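Local coordinates for protein type II toxin-antitoxin system RelE/ParE family toxin (Pyrococcus horikoshii, PDB 1WMI) that probably acts as the RelE-type toxin of a type II toxin-antitoxin pair, likely an mRNA-cleaving inhibitor of translation that its antitoxin partner neutralises, at residues A[2-15]-A[71-83]. Sequence-based numbering, arbitrary orientation.
Sequences TYRVKIHKQVVKAL and NWKDKVIKILKLK
R4 to H8 of strand 4-8 run beside strand 76-83 as a parallel pair, the first and last strands of the RelE/ParE toxin sheet brought together, with the rest of the sheet continuing from 76-83 through antiparallel strands. Five backbone bonds hold the pair, starting with R4 N to K75 O; the last, H8 N to I79 O, is the longest at 3.2 Å.

The tight side is the one bearing V5, I7, I77 and I79. I7 and I79 run alongside each other, CG1 to CG1 at 4.0 Å, under helix 20-33, whose F26 touches I7 and whose L33 meets I77 and I79. The apolar layer continues into helix 9-15: V11 CG1, anti to its own N (chi1 165°), meets I79 CG2 at 4.0 Å and also reaches L82 CD2. L82 CD1 sits 3.9 Å from A14 CB and touches L15 CD1. At the other end, the CB and ring of Y3 rest against I77 CD1, while Y3 OH comes to the edge of the W72 ring, 3.4 Å from CZ3, and hydrogen-bonds a polar side chain of another protein's chain.

Between the two strands the opposite side, with R4, K6, V76 and K78, is looser: K6 CD brushes V76 CG1 at 4.1 Å. That other protein covers part of it, packing an aromatic side chain on K6, accepting K78 NZ with its backbone and salt-bridging R4 NH2 through an acidic side chain; its strand pairs antiparallel with K6 to H8.

H8 is the N-cap of helix 9-15: its ND1 accepts Q10 N at 3.0 Å, with the donor lying in the imidazole plane.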
# COMPACT_ATOMS: atom_id res chain seq x y z
N THR A 2 -19.33 -5.45 -15.19
CA THR A 2 -18.09 -5.35 -15.95
C THR A 2 -17.19 -6.59 -15.89
O THR A 2 -16.88 -7.18 -16.92
CB THR A 2 -17.23 -4.14 -15.50
OG1 THR A 2 -18.05 -2.97 -15.37
CG2 THR A 2 -16.15 -3.85 -16.54
N TYR A 3 -16.78 -6.97 -14.69
CA TYR A 3 -15.90 -8.13 -14.50
C TYR A 3 -16.59 -9.26 -13.73
O TYR A 3 -17.37 -9.02 -12.82
CB TYR A 3 -14.64 -7.72 -13.73
CG TYR A 3 -13.75 -6.73 -14.44
CD1 TYR A 3 -12.71 -7.17 -15.27
CD2 TYR A 3 -13.95 -5.37 -14.31
CE1 TYR A 3 -11.91 -6.25 -15.96
CE2 TYR A 3 -13.16 -4.45 -14.98
CZ TYR A 3 -12.14 -4.90 -15.81
OH TYR A 3 -11.37 -3.98 -16.46
N ARG A 4 -16.28 -10.49 -14.10
CA ARG A 4 -16.85 -11.64 -13.42
C ARG A 4 -15.87 -12.00 -12.31
O ARG A 4 -14.67 -12.18 -12.57
CB ARG A 4 -17.02 -12.80 -14.41
CG ARG A 4 -18.05 -13.83 -14.00
CD ARG A 4 -18.59 -14.55 -15.24
NE ARG A 4 -19.70 -15.46 -14.94
CZ ARG A 4 -19.56 -16.67 -14.41
NH1 ARG A 4 -20.63 -17.43 -14.18
NH2 ARG A 4 -18.35 -17.13 -14.12
N VAL A 5 -16.36 -12.08 -11.08
CA VAL A 5 -15.52 -12.39 -9.93
C VAL A 5 -15.71 -13.82 -9.45
O VAL A 5 -16.84 -14.27 -9.22
CB VAL A 5 -15.80 -11.44 -8.74
CG1 VAL A 5 -14.86 -11.75 -7.59
CG2 VAL A 5 -15.64 -10.00 -9.17
N LYS A 6 -14.60 -14.53 -9.30
CA LYS A 6 -14.63 -15.92 -8.83
C LYS A 6 -13.78 -16.07 -7.57
O LYS A 6 -12.80 -15.35 -7.36
CB LYS A 6 -14.13 -16.87 -9.93
CG LYS A 6 -15.04 -16.93 -11.15
CD LYS A 6 -14.36 -17.61 -12.34
CE LYS A 6 -14.13 -19.11 -12.13
NZ LYS A 6 -15.30 -19.96 -12.51
N ILE A 7 -14.19 -17.00 -6.72
CA ILE A 7 -13.49 -17.25 -5.48
C ILE A 7 -13.05 -18.70 -5.43
O ILE A 7 -13.81 -19.60 -5.80
CB ILE A 7 -14.41 -16.96 -4.28
CG1 ILE A 7 -15.08 -15.60 -4.48
CG2 ILE A 7 -13.61 -16.97 -3.00
CD1 ILE A 7 -15.97 -15.18 -3.35
N HIS A 8 -11.82 -18.93 -5.00
CA HIS A 8 -11.31 -20.28 -4.90
C HIS A 8 -11.99 -20.95 -3.72
O HIS A 8 -12.26 -20.31 -2.70
CB HIS A 8 -9.79 -20.28 -4.72
CG HIS A 8 -9.19 -21.65 -4.78
ND1 HIS A 8 -9.46 -22.62 -3.84
CD2 HIS A 8 -8.36 -22.22 -5.69
CE1 HIS A 8 -8.83 -23.74 -4.17
NE2 HIS A 8 -8.16 -23.52 -5.28
N LYS A 9 -12.28 -22.24 -3.88
CA LYS A 9 -12.96 -23.04 -2.87
C LYS A 9 -12.41 -22.87 -1.45
O LYS A 9 -13.18 -22.68 -0.51
CB LYS A 9 -12.89 -24.52 -3.25
CG LYS A 9 -14.18 -25.29 -3.08
CD LYS A 9 -15.20 -24.96 -4.16
CE LYS A 9 -16.10 -26.17 -4.43
NZ LYS A 9 -17.20 -25.88 -5.40
N GLN A 10 -11.09 -22.95 -1.31
CA GLN A 10 -10.47 -22.82 0.00
C GLN A 10 -10.67 -21.44 0.63
O GLN A 10 -10.68 -21.31 1.85
CB GLN A 10 -8.98 -23.14 -0.07
CG GLN A 10 -8.63 -24.53 -0.62
CD GLN A 10 -9.43 -25.67 0.03
OE1 GLN A 10 -9.61 -25.70 1.25
NE2 GLN A 10 -9.89 -26.61 -0.79
N VAL A 11 -10.82 -20.41 -0.20
CA VAL A 11 -11.05 -19.06 0.30
C VAL A 11 -12.45 -19.01 0.89
O VAL A 11 -12.66 -18.50 1.99
CB VAL A 11 -10.95 -17.99 -0.83
CG1 VAL A 11 -11.56 -16.66 -0.35
CG2 VAL A 11 -9.49 -17.79 -1.22
N VAL A 12 -13.42 -19.55 0.14
CA VAL A 12 -14.80 -19.57 0.62
C VAL A 12 -14.85 -20.19 2.01
O VAL A 12 -15.55 -19.70 2.90
CB VAL A 12 -15.72 -20.39 -0.35
CG1 VAL A 12 -17.11 -20.57 0.26
CG2 VAL A 12 -15.83 -19.67 -1.70
N LYS A 13 -14.10 -21.26 2.21
CA LYS A 13 -14.08 -21.94 3.50
C LYS A 13 -13.48 -21.05 4.59
O LYS A 13 -14.04 -20.94 5.68
CB LYS A 13 -13.27 -23.24 3.41
CG LYS A 13 -13.26 -24.07 4.69
CD LYS A 13 -12.29 -25.24 4.59
CE LYS A 13 -12.43 -26.17 5.79
NZ LYS A 13 -12.28 -25.42 7.07
N ALA A 14 -12.35 -20.42 4.28
CA ALA A 14 -11.68 -19.54 5.24
C ALA A 14 -12.55 -18.34 5.62
O ALA A 14 -12.45 -17.80 6.73
CB ALA A 14 -10.35 -19.06 4.66
N LEU A 15 -13.40 -17.94 4.68
CA LEU A 15 -14.31 -16.81 4.82
C LEU A 15 -15.32 -16.99 5.95
O LEU A 15 -15.84 -16.02 6.49
CB LEU A 15 -15.05 -16.61 3.50
CG LEU A 15 -14.99 -15.26 2.78
CD1 LEU A 15 -13.62 -14.61 2.92
CD2 LEU A 15 -15.35 -15.49 1.31
N ASN A 71 -7.66 -11.10 -15.15
CA ASN A 71 -7.46 -11.57 -16.51
C ASN A 71 -8.19 -10.53 -17.33
O ASN A 71 -9.42 -10.56 -17.44
CB ASN A 71 -8.11 -12.93 -16.70
CG ASN A 71 -7.71 -13.60 -17.99
OD1 ASN A 71 -7.05 -13.00 -18.83
ND2 ASN A 71 -8.11 -14.86 -18.16
N TRP A 72 -7.44 -9.58 -17.88
CA TRP A 72 -8.02 -8.51 -18.66
C TRP A 72 -8.71 -8.96 -19.93
O TRP A 72 -9.73 -8.39 -20.31
CB TRP A 72 -6.95 -7.46 -18.99
CG TRP A 72 -6.27 -6.92 -17.77
CD1 TRP A 72 -5.11 -7.36 -17.23
CD2 TRP A 72 -6.74 -5.85 -16.94
NE1 TRP A 72 -4.81 -6.63 -16.10
CE2 TRP A 72 -5.79 -5.70 -15.90
CE3 TRP A 72 -7.86 -5.01 -16.96
CZ2 TRP A 72 -5.92 -4.73 -14.89
CZ3 TRP A 72 -7.99 -4.05 -15.96
CH2 TRP A 72 -7.03 -3.92 -14.93
N LYS A 73 -8.16 -9.98 -20.58
CA LYS A 73 -8.72 -10.49 -21.83
C LYS A 73 -10.12 -11.05 -21.64
O LYS A 73 -11.04 -10.70 -22.38
CB LYS A 73 -7.81 -11.59 -22.40
CG LYS A 73 -8.09 -11.95 -23.86
CD LYS A 73 -8.61 -13.37 -24.02
CE LYS A 73 -10.11 -13.48 -23.80
NZ LYS A 73 -10.93 -12.94 -24.91
N ASP A 74 -10.29 -11.91 -20.64
CA ASP A 74 -11.58 -12.52 -20.36
C ASP A 74 -12.41 -11.73 -19.35
O ASP A 74 -13.59 -12.01 -19.15
CB ASP A 74 -11.38 -13.93 -19.80
CG ASP A 74 -10.61 -14.83 -20.75
OD1 ASP A 74 -9.67 -15.50 -20.30
OD2 ASP A 74 -10.97 -14.88 -21.95
N LYS A 75 -11.78 -10.74 -18.71
CA LYS A 75 -12.45 -9.92 -17.70
C LYS A 75 -12.85 -10.81 -16.52
O LYS A 75 -13.99 -10.80 -16.07
CB LYS A 75 -13.68 -9.22 -18.29
CG LYS A 75 -13.35 -8.22 -19.39
CD LYS A 75 -14.49 -7.24 -19.64
CE LYS A 75 -15.71 -7.91 -20.27
NZ LYS A 75 -16.78 -6.90 -20.56
N VAL A 76 -11.90 -11.59 -16.03
CA VAL A 76 -12.14 -12.48 -14.91
C VAL A 76 -11.21 -12.15 -13.76
O VAL A 76 -9.99 -12.09 -13.93
CB VAL A 76 -11.94 -13.95 -15.32
CG1 VAL A 76 -11.96 -14.85 -14.10
CG2 VAL A 76 -13.02 -14.37 -16.27
N ILE A 77 -11.80 -11.93 -12.59
CA ILE A 77 -11.05 -11.62 -11.38
C ILE A 77 -11.18 -12.83 -10.47
O ILE A 77 -12.28 -13.30 -10.20
CB ILE A 77 -11.62 -10.37 -10.66
CG1 ILE A 77 -11.46 -9.15 -11.57
CG2 ILE A 77 -10.90 -10.16 -9.33
CD1 ILE A 77 -11.85 -7.85 -10.91
N LYS A 78 -10.05 -13.36 -10.01
CA LYS A 78 -10.11 -14.53 -9.16
C LYS A 78 -9.50 -14.21 -7.83
O LYS A 78 -8.40 -13.67 -7.76
CB LYS A 78 -9.36 -15.70 -9.79
CG LYS A 78 -9.88 -16.14 -11.15
CD LYS A 78 -9.11 -17.34 -11.67
CE LYS A 78 -9.48 -17.66 -13.10
NZ LYS A 78 -8.76 -18.86 -13.59
N ILE A 79 -10.23 -14.54 -6.76
CA ILE A 79 -9.75 -14.34 -5.41
C ILE A 79 -8.94 -15.60 -5.14
O ILE A 79 -9.50 -16.68 -4.97
CB ILE A 79 -10.91 -14.24 -4.40
CG1 ILE A 79 -11.91 -13.15 -4.84
CG2 ILE A 79 -10.37 -13.97 -2.99
CD1 ILE A 79 -11.34 -11.76 -4.90
N LEU A 80 -7.62 -15.46 -5.12
CA LEU A 80 -6.74 -16.60 -4.90
C LEU A 80 -6.61 -17.05 -3.44
O LEU A 80 -6.81 -18.23 -3.15
CB LEU A 80 -5.35 -16.31 -5.48
CG LEU A 80 -5.26 -16.28 -7.01
CD1 LEU A 80 -6.03 -17.45 -7.61
CD2 LEU A 80 -5.83 -14.99 -7.52
N LYS A 81 -6.27 -16.14 -2.53
CA LYS A 81 -6.14 -16.53 -1.13
C LYS A 81 -6.17 -15.36 -0.15
O LYS A 81 -6.14 -14.20 -0.55
CB LYS A 81 -4.85 -17.32 -0.91
CG LYS A 81 -3.59 -16.48 -1.02
CD LYS A 81 -2.37 -17.24 -0.56
CE LYS A 81 -2.45 -17.59 0.92
NZ LYS A 81 -1.19 -18.27 1.37
N LEU A 82 -6.24 -15.70 1.13
CA LEU A 82 -6.28 -14.71 2.21
C LEU A 82 -4.99 -14.79 3.00
O LEU A 82 -4.32 -15.82 2.99
CB LEU A 82 -7.45 -14.99 3.14
CG LEU A 82 -8.83 -15.16 2.51
CD1 LEU A 82 -9.86 -15.38 3.60
CD2 LEU A 82 -9.16 -13.92 1.69
N LYS A 83 -4.67 -13.70 3.69
CA LYS A 83 -3.47 -13.63 4.52
C LYS A 83 -3.73 -12.76 5.76
O LYS A 83 -4.61 -11.90 5.76
CB LYS A 83 -2.29 -13.07 3.71
CG LYS A 83 -1.80 -13.99 2.61
CD LYS A 83 -0.65 -13.36 1.84
CE LYS A 83 0.72 -13.72 2.43
NZ LYS A 83 1.17 -15.06 1.99